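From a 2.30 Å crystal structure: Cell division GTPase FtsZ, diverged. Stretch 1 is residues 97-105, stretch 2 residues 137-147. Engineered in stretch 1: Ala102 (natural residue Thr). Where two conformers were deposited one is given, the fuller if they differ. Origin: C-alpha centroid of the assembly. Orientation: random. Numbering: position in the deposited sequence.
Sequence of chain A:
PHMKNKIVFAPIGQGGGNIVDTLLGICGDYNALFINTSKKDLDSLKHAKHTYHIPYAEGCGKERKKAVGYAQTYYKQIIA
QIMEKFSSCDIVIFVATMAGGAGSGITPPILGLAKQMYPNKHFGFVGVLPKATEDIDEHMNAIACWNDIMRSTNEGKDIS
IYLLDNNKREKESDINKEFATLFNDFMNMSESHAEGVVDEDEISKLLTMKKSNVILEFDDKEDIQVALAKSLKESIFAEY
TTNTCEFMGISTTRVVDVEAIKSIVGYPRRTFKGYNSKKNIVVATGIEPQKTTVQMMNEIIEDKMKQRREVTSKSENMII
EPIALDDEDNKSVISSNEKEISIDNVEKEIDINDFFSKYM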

ATOM      1  N   THR A  97       9.043  -3.851   0.610  1.00 25.76           N
ATOM      2  CA  THR A  97       8.968  -5.127   1.298  1.00 28.48           C
ATOM      3  C   THR A  97       9.650  -4.911   2.643  1.00 32.23           C
ATOM      4  O   THR A  97      10.844  -4.618   2.707  1.00 38.04           O
ATOM      5  CB  THR A  97       9.678  -6.236   0.485  1.00 31.57           C
ATOM      6  OG1 THR A  97       8.937  -6.466  -0.716  1.00 36.14           O
ATOM      7  CG2 THR A  97       9.721  -7.532   1.259  1.00 35.35           C
ATOM      8  N   MET A  98       8.879  -5.044   3.715  1.00 23.73           N
ATOM      9  CA  MET A  98       9.337  -4.636   5.031  1.00 25.35           C
ATOM     10  C   MET A  98      10.425  -5.524   5.588  1.00 30.88           C
ATOM     11  O   MET A  98      11.150  -5.120   6.499  1.00 37.82           O
ATOM     12  CB  MET A  98       8.153  -4.522   5.982  1.00 24.40           C
ATOM     13  CG  MET A  98       7.157  -3.485   5.492  1.00 29.42           C
ATOM     14  SD  MET A  98       5.606  -3.412   6.406  1.00 26.81           S
ATOM     15  CE  MET A  98       6.134  -2.849   8.020  1.00 26.61           C
ATOM     16  N   ALA A  99      10.549  -6.728   5.037  1.00 26.09           N
ATOM     17  CA  ALA A  99      11.614  -7.628   5.452  1.00 32.74           C
ATOM     18  C   ALA A  99      12.934  -7.323   4.732  1.00 34.48           C
ATOM     19  O   ALA A  99      13.985  -7.856   5.105  1.00 40.73           O
ATOM     20  CB  ALA A  99      11.209  -9.066   5.230  1.00 31.35           C
ATOM     21  N   GLY A 100      12.887  -6.467   3.711  1.00 36.24           N
ATOM     22  CA  GLY A 100      14.074  -6.187   2.905  1.00 46.04           C
ATOM     23  C   GLY A 100      15.010  -5.157   3.523  1.00 46.14           C
ATOM     24  O   GLY A 100      14.554  -4.186   4.138  1.00 46.77           O
ATOM     25  N   GLY A 101      16.315  -5.369   3.361  1.00 39.32           N
ATOM     26  CA  GLY A 101      17.335  -4.456   3.862  1.00 35.39           C
ATOM     27  C   GLY A 101      17.100  -2.992   3.505  1.00 41.92           C
ATOM     28  O   GLY A 101      16.915  -2.150   4.387  1.00 40.81           O
ATOM     29  N   ALA A 102      17.096  -2.670   2.216  1.00 42.43           N
ATOM     30  CA  ALA A 102      16.891  -1.286   1.796  1.00 43.30           C
ATOM     31  C   ALA A 102      15.482  -0.822   2.111  1.00 43.47           C
ATOM     32  O   ALA A 102      15.273   0.271   2.648  1.00 46.95           O
ATOM     33  CB  ALA A 102      17.173  -1.130   0.321  1.00 47.02           C
ATOM     34  N   GLY A 103      14.513  -1.666   1.777  1.00 39.15           N
ATOM     35  CA  GLY A 103      13.115  -1.347   1.972  1.00 30.42           C
ATOM     36  C   GLY A 103      12.798  -1.035   3.418  1.00 35.72           C
ATOM     37  O   GLY A 103      12.145  -0.039   3.721  1.00 30.84           O
ATOM     38  N   SER A 104      13.252  -1.893   4.318  1.00 28.82           N
ATOM     39  CA  SER A 104      13.022  -1.665   5.734  1.00 34.11           C
ATOM     40  C   SER A 104      13.832  -0.476   6.290  1.00 38.53           C
ATOM     41  O   SER A 104      13.345   0.275   7.127  1.00 38.35           O
ATOM     42  CB  SER A 104      13.364  -2.926   6.520  1.00 43.72           C
ATOM     43  OG  SER A 104      13.456  -2.650   7.905  1.00 57.34           O
ATOM     44  N   GLY A 105      15.068  -0.312   5.839  1.00 35.09           N
ATOM     45  CA  GLY A 105      15.955   0.655   6.458  1.00 39.19           C
ATOM     46  C   GLY A 105      15.904   2.064   5.896  1.00 41.14           C
ATOM     47  O   GLY A 105      16.112   3.036   6.609  1.00 48.67           O
TER
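Stretch 2 137-147: DEHMNAIACWN

The contact is built around Met98, whose long, flexible side chain lies along the helix of stretch 2. Residues 137-147 are helical throughout, within a helix that extends beyond both ends of the stretch, and the loop of stretch 1 lies close to it, with the CA atoms of Met98 and Ala142 4.4 Å apart. Met98 CB packs against Ala142 CB at 3.9 Å, a spacing that the single methyl of alanine permits. One helical turn further on, Met98 CG lies 4.0 Å from Cys145 SG, and the terminal methyl, Met98 CE, reaches Trp146 CB at 3.7 Å, sitting at the edge of the indole near its plane. With chi1 m, chi2 t and chi3 p, the methionine thus touches Ala142, Cys145 and Trp146, the latter two lying three and four positions after the first and so coming round to the same side of the helix.

Ala99 continues the packing toward the start of stretch 2. Its CB is 4.0 Å from Glu138 CB, while the end of the glutamate side chain leads away, leaving its aliphatic base against the alanine.

Thr97 to Gly100 form a type I turn, closed by a hydrogen bond from Gly100 N to Thr97 O (2.9 Å). Gly100 then takes the N-cap position of the helix beginning at Gly101, which runs in broadly the same direction as stretch 2, at 29° and with a closest axial approach of 8.9 Å.

Two hydrogen bonds form the polar edge, and both involve Asn141, whose CA-to-CB bond points toward stretch 1. Its amide, Asn141 ND2, donates to Ala99 O at 3.1 Å and a nearly straight 172°, engaging a carbonyl inside the turn, one residue before the N-cap. Ser104, whose CA lies 4.8 Å from Cys145 CA, points its CB toward the helix and donates from OG to Asn141 O at 2.8 Å; that carbonyl also accepts the helical bond from Cys145 N (2.7 Å).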

ATOM      1  N   ASP A 137      15.788 -12.379  11.239  1.00 45.44           N
ATOM      2  CA  ASP A 137      16.201 -11.082  10.704  1.00 42.65           C
ATOM      3  C   ASP A 137      15.119 -10.435   9.843  1.00 44.51           C
ATOM      4  O   ASP A 137      14.947  -9.204   9.844  1.00 46.59           O
ATOM      5  CB  ASP A 137      17.473 -11.223   9.869  1.00 45.38           C
ATOM      6  CG  ASP A 137      18.704 -11.475  10.714  1.00 52.06           C
ATOM      7  OD1 ASP A 137      18.633 -11.326  11.954  1.00 57.39           O
ATOM      8  OD2 ASP A 137      19.753 -11.812  10.128  1.00 54.90           O
ATOM      9  N   GLU A 138      14.407 -11.273   9.099  0.59 41.85           N
ATOM     10  CA  GLU A 138      13.343 -10.804   8.238  0.59 41.46           C
ATOM     11  C   GLU A 138      12.258 -10.142   9.088  0.59 38.47           C
ATOM     12  O   GLU A 138      11.883  -8.992   8.856  0.59 33.54           O
ATOM     13  CB  GLU A 138      12.777 -11.968   7.425  0.59 38.70           C
ATOM     14  CG  GLU A 138      13.754 -12.535   6.381  0.59 45.22           C
ATOM     15  CD  GLU A 138      14.771 -13.528   6.948  0.59 50.75           C
ATOM     16  OE1 GLU A 138      14.975 -13.573   8.183  0.59 44.31           O
ATOM     17  OE2 GLU A 138      15.374 -14.271   6.144  0.59 62.11           O
ATOM     18  N   HIS A 139      11.774 -10.869  10.088  1.00 35.91           N
ATOM     19  CA  HIS A 139      10.756 -10.339  10.981  1.00 39.39           C
ATOM     20  C   HIS A 139      11.295  -9.131  11.751  1.00 40.27           C
ATOM     21  O   HIS A 139      10.580  -8.158  11.975  1.00 36.29           O
ATOM     22  CB  HIS A 139      10.228 -11.418  11.925  1.00 38.57           C
ATOM     23  CG  HIS A 139       9.334 -12.410  11.247  1.00 39.15           C
ATOM     24  ND1 HIS A 139       9.797 -13.599  10.725  1.00 39.32           N
ATOM     25  CD2 HIS A 139       8.008 -12.375  10.976  1.00 34.98           C
ATOM     26  CE1 HIS A 139       8.793 -14.261  10.178  1.00 40.18           C
ATOM     27  NE2 HIS A 139       7.697 -13.536  10.311  1.00 35.08           N
ATOM     28  N   MET A 140      12.561  -9.176  12.140  1.00 36.41           N
ATOM     29  CA  MET A 140      13.114  -8.057  12.878  1.00 39.80           C
ATOM     30  C   MET A 140      13.133  -6.796  12.029  1.00 43.39           C
ATOM     31  O   MET A 140      12.837  -5.708  12.536  1.00 40.05           O
ATOM     32  CB  MET A 140      14.506  -8.381  13.419  1.00 43.36           C
ATOM     33  CG  MET A 140      14.479  -9.341  14.604  1.00 50.35           C
ATOM     34  SD  MET A 140      16.112  -9.580  15.362  1.00 75.28           S
ATOM     35  CE  MET A 140      16.342  -7.993  16.158  1.00 96.47           C
ATOM     36  N   ASN A 141      13.468  -6.936  10.743  1.00 38.45           N
ATOM     37  CA  ASN A 141      13.424  -5.792   9.826  1.00 42.28           C
ATOM     38  C   ASN A 141      12.025  -5.227   9.674  1.00 37.87           C
ATOM     39  O   ASN A 141      11.842  -4.013   9.674  1.00 38.10           O
ATOM     40  CB  ASN A 141      13.947  -6.147   8.433  1.00 30.50           C
ATOM     41  CG  ASN A 141      15.447  -6.288   8.394  1.00 40.89           C
ATOM     42  OD1 ASN A 141      16.140  -5.945   9.352  1.00 41.60           O
ATOM     43  ND2 ASN A 141      15.963  -6.801   7.276  1.00 34.84           N
ATOM     44  N   ALA A 142      11.051  -6.120   9.514  1.00 32.94           N
ATOM     45  CA  ALA A 142       9.666  -5.716   9.293  1.00 32.14           C
ATOM     46  C   ALA A 142       9.121  -4.954  10.502  1.00 30.76           C
ATOM     47  O   ALA A 142       8.471  -3.919  10.360  1.00 36.84           O
ATOM     48  CB  ALA A 142       8.796  -6.941   8.974  1.00 23.25           C
ATOM     49  N   ILE A 143       9.402  -5.477  11.691  1.00 34.38           N
ATOM     50  CA  ILE A 143       9.035  -4.827  12.939  1.00 36.21           C
ATOM     51  C   ILE A 143       9.695  -3.448  13.043  1.00 34.54           C
ATOM     52  O   ILE A 143       9.032  -2.460  13.335  1.00 25.21           O
ATOM     53  CB  ILE A 143       9.474  -5.682  14.135  1.00 42.72           C
ATOM     54  CG1 ILE A 143       8.532  -6.864  14.312  1.00 39.81           C
ATOM     55  CG2 ILE A 143       9.464  -4.862  15.396  1.00 46.12           C
ATOM     56  CD1 ILE A 143       7.179  -6.444  14.837  1.00 51.33           C
ATOM     57  N   ALA A 144      11.001  -3.384  12.794  1.00 29.39           N
ATOM     58  CA  ALA A 144      11.732  -2.118  12.879  1.00 30.82           C
ATOM     59  C   ALA A 144      11.215  -1.142  11.843  1.00 31.88           C
ATOM     60  O   ALA A 144      11.108   0.066  12.089  1.00 32.71           O
ATOM     61  CB  ALA A 144      13.234  -2.348  12.702  1.00 33.23           C
ATOM     62  N   CYS A 145      10.868  -1.664  10.677  1.00 25.45           N
ATOM     63  CA  CYS A 145      10.332  -0.807   9.632  1.00 27.16           C
ATOM     64  C   CYS A 145       9.003  -0.214  10.066  1.00 29.68           C
ATOM     65  O   CYS A 145       8.746   0.979   9.925  1.00 28.42           O
ATOM     66  CB  CYS A 145      10.154  -1.598   8.343  1.00 26.36           C
ATOM     67  SG  CYS A 145       9.461  -0.628   7.013  1.00 30.96           S
ATOM     68  N   TRP A 146       8.145  -1.060  10.598  1.00 35.19           N
ATOM     69  CA  TRP A 146       6.860  -0.596  11.067  1.00 31.90           C
ATOM     70  C   TRP A 146       7.027   0.445  12.185  1.00 31.20           C
ATOM     71  O   TRP A 146       6.435   1.531  12.156  1.00 24.76           O
ATOM     72  CB  TRP A 146       6.068  -1.791  11.578  1.00 25.67           C
ATOM     73  CG  TRP A 146       4.792  -1.418  12.214  1.00 30.03           C
ATOM     74  CD1 TRP A 146       4.541  -1.328  13.546  1.00 26.74           C
ATOM     75  CD2 TRP A 146       3.568  -1.099  11.547  1.00 24.20           C
ATOM     76  NE1 TRP A 146       3.233  -0.973  13.753  1.00 28.93           N
ATOM     77  CE2 TRP A 146       2.613  -0.831  12.540  1.00 25.48           C
ATOM     78  CE3 TRP A 146       3.187  -1.024  10.203  1.00 38.88           C
ATOM     79  CZ2 TRP A 146       1.295  -0.489  12.239  1.00 29.40           C
ATOM     80  CZ3 TRP A 146       1.878  -0.670   9.900  1.00 41.99           C
ATOM     81  CH2 TRP A 146       0.948  -0.416  10.914  1.00 34.21           C
ATOM     82  N   ASN A 147       7.833   0.111  13.181  1.00 26.20           N
ATOM     83  CA  ASN A 147       8.021   1.015  14.300  1.00 28.05           C
ATOM     84  C   ASN A 147       8.563   2.372  13.870  1.00 36.82           C
ATOM     85  O   ASN A 147       8.136   3.402  14.392  1.00 34.68           O
ATOM     86  CB  ASN A 147       8.916   0.378  15.361  1.00 31.79           C
ATOM     87  CG  ASN A 147       8.174  -0.645  16.200  1.00 37.96           C
ATOM     88  OD1 ASN A 147       6.938  -0.679  16.203  1.00 37.01           O
ATOM     89  ND2 ASN A 147       8.920  -1.473  16.928  1.00 35.09           N
TER